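Local atomic coordinates of carbohydrate kinase, pfkB family (Enterococcus faecalis, PDB entry 3KTN), a protein that probably phosphorylates 2-keto-3-deoxygluconate, as a sugar kinase of the PfkB (ribokinase-like) family. Residues Met12-Pro17 with Ala92-Gly97; Gly88-Glu93 with Val103-Arg108; Leu44-Leu49 with Ile317-Val322. All coordinates share one frame; numbering follows the deposited sequence.

In the fold
Contacts 1 and 2 lie along the two edges of strand 88-93, which pairs with strand 12-16 in contact 1 and with strand 101-105 in contact 2, all within the small four-stranded sheet; the contact centres are about 9 Å apart. Ala-92 and Glu-93 belong to both, and the side chain of Ala-92 is about 4 Å from that of Ile-276 in the magnesium site. From the bound magnesium ion the side chain of Arg-14 is about 6 Å away, that of Phe-90 about 10 Å. Contact 3 lies apart, where helix 36-46 ends beside the start of helix 322-330. The centres of contacts 1 and 3 are about 22 Å apart, their nearest atoms about 6 Å, and the side chain of Thr-320 is about 10 Å from the magnesium.

Contact 1 (Met12-Pro17 with Ala92-Gly97); sequences MLRFTP and AEMGYG
Phe-15 and Ala-92 sit on neighbouring parallel strands, where Ala-92 N donates a hydrogen bond to Phe-15 O (N to O 2.8 Å, 161° at the hydrogen). Strands 12-16 and 88-93 are the middle pair of the small four-stranded sheet that stands apart from the large one, consistent with the lid of ribokinase-like enzymes. Just past this bond the two chains part, and side chains take over the contact.

Ala-92 is the residue on which Arg-14, Thr-16 and Pro-17 gather. Arg-14 CG is anti to the backbone N (chi1 172°) and the chain stays extended as far as NE, which passes Ala-92 CB at 3.6 Å. The same NE donates to Thr-16 OG1, 2.7 Å away, with the oxygen close to the guanidinium plane, a bond within the strand that helps hold the group's orientation. Farther out, Arg-14 and Met-94, a selenomethionine in this crystal, reach toward each other tip to tip, NH2 lying 3.3 Å from SE. The guanidinium charge is answered outside the contact: NH1 forms a salt bridge with Asp-316, and NH2 one with Asp-274, a residue of the magnesium site.

Ala-92 O is packed by carbon. Thr-16 CG2 comes to 3.2 Å from it, and Pro-17 CD closes to the same oxygen at 3.2 Å. The Phe-15 ring stacks on Phe-15 of the second subunit, so this sheet also takes part in subunit pairing, while Glu-93 forms a salt bridge with Arg-61 of that subunit. Where the backbones have moved apart, one water spans them, accepting from Met-94 N at 3.0 Å and donating to Pro-17 O.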
# COMPACT_ATOMS: atom_id res chain seq x y z
N MSE A 12 -24.30 -1.68 3.15
CA MSE A 12 -23.68 -0.38 2.87
C MSE A 12 -22.19 -0.53 2.58
O MSE A 12 -21.55 -1.49 3.03
CB MSE A 12 -23.82 0.57 4.07
CG MSE A 12 -25.16 1.27 4.21
SE MSE A 12 -25.01 2.74 5.47
CE MSE A 12 -24.67 4.18 4.24
N LEU A 13 -21.65 0.43 1.85
CA LEU A 13 -20.23 0.47 1.53
C LEU A 13 -19.59 1.34 2.60
O LEU A 13 -20.08 2.42 2.88
CB LEU A 13 -19.98 1.14 0.18
CG LEU A 13 -20.07 0.42 -1.16
CD1 LEU A 13 -21.14 -0.63 -1.14
CD2 LEU A 13 -20.33 1.45 -2.25
N ARG A 14 -18.50 0.86 3.20
CA ARG A 14 -17.78 1.67 4.18
C ARG A 14 -16.40 1.95 3.60
O ARG A 14 -15.70 1.03 3.16
CB ARG A 14 -17.61 0.95 5.52
CG ARG A 14 -16.68 1.72 6.46
CD ARG A 14 -16.46 1.02 7.80
NE ARG A 14 -15.22 1.47 8.43
CZ ARG A 14 -14.86 1.18 9.67
NH1 ARG A 14 -15.64 0.42 10.43
NH2 ARG A 14 -13.71 1.63 10.16
N PHE A 15 -16.01 3.22 3.59
CA PHE A 15 -14.71 3.62 3.07
C PHE A 15 -13.88 4.11 4.24
O PHE A 15 -14.30 4.99 4.99
CB PHE A 15 -14.88 4.74 2.04
CG PHE A 15 -15.62 4.33 0.80
CD1 PHE A 15 -15.03 3.47 -0.12
CD2 PHE A 15 -16.90 4.82 0.55
CE1 PHE A 15 -15.71 3.09 -1.27
CE2 PHE A 15 -17.59 4.44 -0.60
CZ PHE A 15 -16.99 3.58 -1.52
N THR A 16 -12.69 3.55 4.41
CA THR A 16 -11.85 3.94 5.53
C THR A 16 -10.41 4.15 5.10
O THR A 16 -9.82 3.29 4.42
CB THR A 16 -11.83 2.83 6.61
OG1 THR A 16 -13.17 2.42 6.88
CG2 THR A 16 -11.16 3.34 7.91
N PRO A 17 -9.83 5.30 5.45
CA PRO A 17 -8.43 5.55 5.08
C PRO A 17 -7.61 4.63 6.00
O PRO A 17 -8.07 4.26 7.08
CB PRO A 17 -8.22 7.02 5.43
CG PRO A 17 -9.62 7.61 5.41
CD PRO A 17 -10.46 6.52 6.02
N ALA A 92 -15.43 6.53 7.05
CA ALA A 92 -15.11 6.46 8.47
C ALA A 92 -13.64 6.80 8.67
O ALA A 92 -12.75 6.05 8.26
CB ALA A 92 -15.41 5.06 9.00
N GLU A 93 -13.38 7.95 9.28
CA GLU A 93 -12.02 8.39 9.55
C GLU A 93 -11.76 8.04 11.00
O GLU A 93 -12.35 8.63 11.90
CB GLU A 93 -11.91 9.91 9.33
CG GLU A 93 -12.06 10.34 7.87
CD GLU A 93 -12.24 11.84 7.73
OE1 GLU A 93 -13.41 12.30 7.80
OE2 GLU A 93 -11.23 12.57 7.55
N MSE A 94 -10.88 7.06 11.23
CA MSE A 94 -10.60 6.58 12.58
C MSE A 94 -9.92 7.60 13.50
O MSE A 94 -8.90 8.18 13.15
CB MSE A 94 -9.76 5.30 12.52
CG MSE A 94 -10.37 4.22 11.62
SE MSE A 94 -12.25 3.86 12.03
CE MSE A 94 -13.08 5.14 10.95
N GLY A 95 -10.52 7.80 14.67
CA GLY A 95 -9.99 8.72 15.65
C GLY A 95 -8.92 8.05 16.50
O GLY A 95 -8.59 6.87 16.32
N TYR A 96 -8.39 8.81 17.44
CA TYR A 96 -7.33 8.34 18.33
C TYR A 96 -7.37 9.23 19.56
O TYR A 96 -7.50 10.45 19.44
CB TYR A 96 -5.98 8.50 17.63
CG TYR A 96 -4.81 7.92 18.39
CD1 TYR A 96 -4.35 6.63 18.12
CD2 TYR A 96 -4.16 8.66 19.37
CE1 TYR A 96 -3.25 6.10 18.80
CE2 TYR A 96 -3.06 8.14 20.06
CZ TYR A 96 -2.61 6.86 19.76
OH TYR A 96 -1.52 6.35 20.42
N GLY A 97 -7.25 8.64 20.74
CA GLY A 97 -7.28 9.44 21.95
C GLY A 97 -8.51 10.32 22.01
O GLY A 97 -9.63 9.84 21.81
O HOH W 1 -8.81 6.52 9.17

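Contact 2 (Gly88-Glu93 with Val103-Arg108); sequences GSFFAE and VTYQNR. With SO4 (sulfate ion), chain B.
Ser-89 to Ala-92 and Val-103 to Gln-106 face each other across a beta hairpin, its strands antiparallel with their axes at 159°. Phe-91 and Thr-104 form the hydrogen-bonded pair: Phe-91 N donates to Thr-104 O at 2.8 Å, and Thr-104 N returns the bond to Phe-91 O at 2.9 Å. Two residues along in each segment, Gln-106 N donates a hydrogen bond to Ser-89 O.

Phe-90 and Tyr-105, a non-hydrogen-bonded pair, share a sheet face with Ala-92 and Val-103. Phe-90 CG takes the crowded position between backbone N and carbonyl carbon (chi1 69°); ring atom CD1 meets Val-103 CG1 at 3.7 Å. Its CB lies 3.7 Å from Tyr-105 CD1, and the two ring planes are inclined at 49°. On the other face the edge of the Phe-91 ring takes Gln-106 CG against CE2.

Strand 101-105 is outermost in this chain's four-stranded sheet, yet Val-103 and Thr-104 pair in parallel with a strand of the third subunit. Beyond it Arg-108, salt-bridged through NE to Glu-10, grips a sulfate ion, probably from the crystallisation liquor, with NH2 to O3 at 2.6 Å and NH1 to O4 at 3.0 Å; Arg-171 also hydrogen-bonds the ion, and Tyr-105 OH weakly. Ser-89 OG packs 3.3 Å from Gln-106 CB and shares a water with Gln-106 NE2, itself hydrogen-bonded to Ile-87 O of the second subunit.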
# COMPACT_ATOMS: atom_id res chain seq x y z
N GLY A 88 -25.98 2.34 -0.56
CA GLY A 88 -25.69 3.37 0.43
C GLY A 88 -24.25 3.25 0.88
O GLY A 88 -23.64 2.19 0.74
N SER A 89 -23.68 4.33 1.40
CA SER A 89 -22.29 4.28 1.84
C SER A 89 -21.95 5.35 2.86
O SER A 89 -22.71 6.30 3.07
CB SER A 89 -21.35 4.46 0.65
OG SER A 89 -21.44 5.78 0.14
N PHE A 90 -20.79 5.19 3.48
CA PHE A 90 -20.29 6.17 4.44
C PHE A 90 -18.77 6.08 4.55
O PHE A 90 -18.17 5.04 4.24
CB PHE A 90 -20.95 5.98 5.81
CG PHE A 90 -20.55 4.72 6.54
CD1 PHE A 90 -19.50 4.73 7.45
CD2 PHE A 90 -21.28 3.55 6.37
CE1 PHE A 90 -19.18 3.60 8.19
CE2 PHE A 90 -20.97 2.41 7.11
CZ PHE A 90 -19.92 2.44 8.02
N PHE A 91 -18.17 7.18 4.95
CA PHE A 91 -16.73 7.25 5.14
C PHE A 91 -16.50 7.21 6.64
O PHE A 91 -17.28 7.77 7.41
CB PHE A 91 -16.19 8.55 4.56
CG PHE A 91 -16.20 8.59 3.06
CD1 PHE A 91 -15.05 8.29 2.33
CD2 PHE A 91 -17.39 8.86 2.37
CE1 PHE A 91 -15.08 8.26 0.93
CE2 PHE A 91 -17.42 8.82 0.98
CZ PHE A 91 -16.26 8.52 0.26
N ALA A 92 -15.43 6.53 7.05
CA ALA A 92 -15.11 6.46 8.47
C ALA A 92 -13.64 6.80 8.67
O ALA A 92 -12.75 6.05 8.26
CB ALA A 92 -15.41 5.06 9.00
N GLU A 93 -13.38 7.95 9.28
CA GLU A 93 -12.02 8.39 9.55
C GLU A 93 -11.76 8.04 11.00
O GLU A 93 -12.35 8.63 11.90
CB GLU A 93 -11.91 9.91 9.33
CG GLU A 93 -12.06 10.34 7.87
CD GLU A 93 -12.24 11.84 7.73
OE1 GLU A 93 -13.41 12.30 7.80
OE2 GLU A 93 -11.23 12.57 7.55
N VAL A 103 -17.71 9.82 11.11
CA VAL A 103 -18.46 9.08 10.11
C VAL A 103 -19.24 10.08 9.26
O VAL A 103 -19.93 10.94 9.78
CB VAL A 103 -19.44 8.09 10.78
CG1 VAL A 103 -20.40 7.51 9.74
CG2 VAL A 103 -18.66 6.97 11.44
N THR A 104 -19.09 9.97 7.94
CA THR A 104 -19.79 10.86 7.02
C THR A 104 -20.60 10.02 6.04
O THR A 104 -20.04 9.29 5.22
CB THR A 104 -18.81 11.73 6.23
OG1 THR A 104 -17.94 12.42 7.14
CG2 THR A 104 -19.56 12.75 5.39
N TYR A 105 -21.93 10.11 6.13
CA TYR A 105 -22.83 9.35 5.27
C TYR A 105 -23.05 9.97 3.90
O TYR A 105 -22.99 11.19 3.75
CB TYR A 105 -24.21 9.21 5.93
CG TYR A 105 -24.23 8.37 7.17
CD1 TYR A 105 -24.28 6.97 7.10
CD2 TYR A 105 -24.19 8.95 8.43
CE1 TYR A 105 -24.29 6.19 8.25
CE2 TYR A 105 -24.19 8.18 9.58
CZ TYR A 105 -24.24 6.81 9.49
OH TYR A 105 -24.20 6.06 10.64
N GLN A 106 -23.29 9.12 2.92
CA GLN A 106 -23.59 9.56 1.56
C GLN A 106 -25.06 9.19 1.37
O GLN A 106 -25.70 8.76 2.33
CB GLN A 106 -22.71 8.83 0.55
CG GLN A 106 -21.30 9.39 0.44
CD GLN A 106 -21.19 10.48 -0.61
OE1 GLN A 106 -21.54 11.64 -0.36
NE2 GLN A 106 -20.71 10.11 -1.80
N ASN A 107 -25.60 9.35 0.17
CA ASN A 107 -27.01 9.01 -0.06
C ASN A 107 -27.32 7.59 0.34
O ASN A 107 -26.66 6.64 -0.09
CB ASN A 107 -27.40 9.21 -1.53
CG ASN A 107 -28.86 8.88 -1.78
OD1 ASN A 107 -29.28 7.72 -1.70
ND2 ASN A 107 -29.66 9.90 -2.07
N ARG A 108 -28.35 7.44 1.16
CA ARG A 108 -28.74 6.13 1.64
C ARG A 108 -30.14 5.70 1.19
O ARG A 108 -30.36 4.52 0.91
CB ARG A 108 -28.67 6.15 3.16
CG ARG A 108 -28.45 4.82 3.82
CD ARG A 108 -28.04 5.08 5.25
NE ARG A 108 -28.05 3.86 6.05
CZ ARG A 108 -27.84 3.85 7.36
NH1 ARG A 108 -27.60 4.98 8.01
NH2 ARG A 108 -27.86 2.70 8.01
S SO4 B . -26.76 3.51 11.33
O1 SO4 B . -27.39 4.51 12.22
O2 SO4 B . -25.98 2.56 12.14
O3 SO4 B . -27.80 2.79 10.58
O4 SO4 B . -25.88 4.22 10.38
O HOH W 2 -19.92 7.21 -1.75
O HOH W 3 -15.89 10.91 7.74

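Contact 3 (Leu44-Leu49 with Ile317-Val322); sequences LAHFQL and IPLTTV
Phe-47 packs against Thr-320, Thr-321 and Val-322, and its atoms can be followed outward one by one. CB starts 4.2 Å from Val-322 CG2. CG is set beside the backbone N and anti to the carbonyl carbon (chi1 -76°). Beyond it, CD1 touches the same methyl, Val-322 CG2, at 3.6 Å. Next comes CE1, 3.6 Å from Thr-320 O and equally close to the carbonyl carbon of Thr-321, which lies at the ring's edge. CZ finishes 3.7 Å from Thr-320 OG1; the two side chains run side by side and point the same way, and that hydroxyl is hydrogen-bonded to Asn-306.

His-46 meets the same carbonyl. Its CB sits 3.2 Å from Thr-320 O, and CE1 meets Leu-319 CD2 at 3.7 Å. ND1 is hydrogen-bonded to Ala-42 O one turn back, while NE2 is hydrogen-bonded to Glu-24 OE1 of the fourth subunit.

Here one helix ends and another begins. Gln-48, with positive phi, closes helix 36-46 in a Schellman motif, and Thr-321 is the N-cap of helix 322-330, its OG1 hydrogen-bonded to Gln-324 N. A water joins the two ends, donating to His-46 O (2.7 Å) and accepting from Val-322 N. Around the Phe-47 ring stand Tyr-288 of helix 278-291 and Phe-302 of helix 296-310.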
# COMPACT_ATOMS: atom_id res chain seq x y z
N LEU A 44 -22.67 -14.45 13.36
CA LEU A 44 -23.42 -15.69 13.62
C LEU A 44 -22.93 -16.82 12.70
O LEU A 44 -22.87 -17.98 13.11
CB LEU A 44 -24.92 -15.44 13.43
CG LEU A 44 -25.57 -14.53 14.49
CD1 LEU A 44 -27.03 -14.27 14.13
CD2 LEU A 44 -25.46 -15.19 15.86
N ALA A 45 -22.58 -16.49 11.46
CA ALA A 45 -22.08 -17.50 10.54
C ALA A 45 -20.72 -17.99 11.06
O ALA A 45 -20.39 -19.17 10.95
CB ALA A 45 -21.93 -16.93 9.13
N HIS A 46 -19.95 -17.08 11.63
CA HIS A 46 -18.65 -17.46 12.19
C HIS A 46 -18.84 -18.29 13.45
O HIS A 46 -17.93 -18.98 13.89
CB HIS A 46 -17.80 -16.22 12.48
CG HIS A 46 -16.99 -15.77 11.31
ND1 HIS A 46 -17.57 -15.30 10.15
CD2 HIS A 46 -15.66 -15.78 11.09
CE1 HIS A 46 -16.62 -15.05 9.26
NE2 HIS A 46 -15.46 -15.33 9.80
N PHE A 47 -20.04 -18.19 14.04
CA PHE A 47 -20.36 -18.97 15.23
C PHE A 47 -20.94 -20.30 14.75
O PHE A 47 -21.41 -21.12 15.54
CB PHE A 47 -21.37 -18.24 16.11
CG PHE A 47 -20.79 -17.10 16.91
CD1 PHE A 47 -19.44 -17.08 17.26
CD2 PHE A 47 -21.61 -16.06 17.36
CE1 PHE A 47 -18.91 -16.05 18.05
CE2 PHE A 47 -21.09 -15.03 18.15
CZ PHE A 47 -19.74 -15.03 18.50
N GLN A 48 -20.91 -20.49 13.43
CA GLN A 48 -21.38 -21.71 12.78
C GLN A 48 -22.88 -21.96 12.69
O GLN A 48 -23.33 -23.10 12.75
CB GLN A 48 -20.69 -22.92 13.40
CG GLN A 48 -19.17 -22.84 13.32
CD GLN A 48 -18.49 -24.13 13.70
OE1 GLN A 48 -18.61 -25.14 13.00
NE2 GLN A 48 -17.77 -24.12 14.82
N LEU A 49 -23.66 -20.89 12.56
CA LEU A 49 -25.10 -21.04 12.40
C LEU A 49 -25.35 -20.76 10.93
O LEU A 49 -24.53 -20.11 10.27
CB LEU A 49 -25.85 -20.02 13.25
CG LEU A 49 -25.69 -20.13 14.76
CD1 LEU A 49 -26.58 -19.10 15.44
CD2 LEU A 49 -26.05 -21.53 15.22
N ILE A 317 -17.45 -5.50 10.74
CA ILE A 317 -17.71 -6.93 10.86
C ILE A 317 -17.02 -7.61 12.03
O ILE A 317 -15.79 -7.61 12.12
CB ILE A 317 -17.29 -7.69 9.57
CG1 ILE A 317 -17.78 -6.96 8.32
CG2 ILE A 317 -17.86 -9.11 9.61
CD1 ILE A 317 -19.28 -6.96 8.15
N PRO A 318 -17.81 -8.20 12.95
CA PRO A 318 -17.26 -8.90 14.12
C PRO A 318 -16.88 -10.30 13.65
O PRO A 318 -17.75 -11.17 13.53
CB PRO A 318 -18.44 -8.93 15.10
CG PRO A 318 -19.41 -7.89 14.56
CD PRO A 318 -19.26 -8.03 13.07
N LEU A 319 -15.60 -10.50 13.37
CA LEU A 319 -15.09 -11.78 12.90
C LEU A 319 -14.52 -12.60 14.05
O LEU A 319 -13.30 -12.77 14.16
CB LEU A 319 -14.01 -11.54 11.84
CG LEU A 319 -14.47 -10.77 10.58
CD1 LEU A 319 -13.27 -10.25 9.83
CD2 LEU A 319 -15.29 -11.67 9.69
N THR A 320 -15.41 -13.09 14.91
CA THR A 320 -15.01 -13.89 16.07
C THR A 320 -15.62 -15.28 16.03
O THR A 320 -16.61 -15.52 15.33
CB THR A 320 -15.44 -13.21 17.40
OG1 THR A 320 -16.85 -12.96 17.39
CG2 THR A 320 -14.70 -11.89 17.58
N THR A 321 -15.02 -16.21 16.76
CA THR A 321 -15.52 -17.58 16.82
C THR A 321 -15.83 -17.92 18.28
O THR A 321 -15.34 -17.24 19.19
CB THR A 321 -14.49 -18.58 16.29
OG1 THR A 321 -13.35 -18.59 17.16
CG2 THR A 321 -14.04 -18.20 14.89
N VAL A 322 -16.63 -18.96 18.49
CA VAL A 322 -16.99 -19.38 19.84
C VAL A 322 -15.75 -19.74 20.65
O VAL A 322 -15.63 -19.36 21.81
CB VAL A 322 -17.96 -20.59 19.81
CG1 VAL A 322 -18.29 -21.03 21.24
CG2 VAL A 322 -19.24 -20.21 19.09
O HOH W 4 -17.34 -20.58 15.94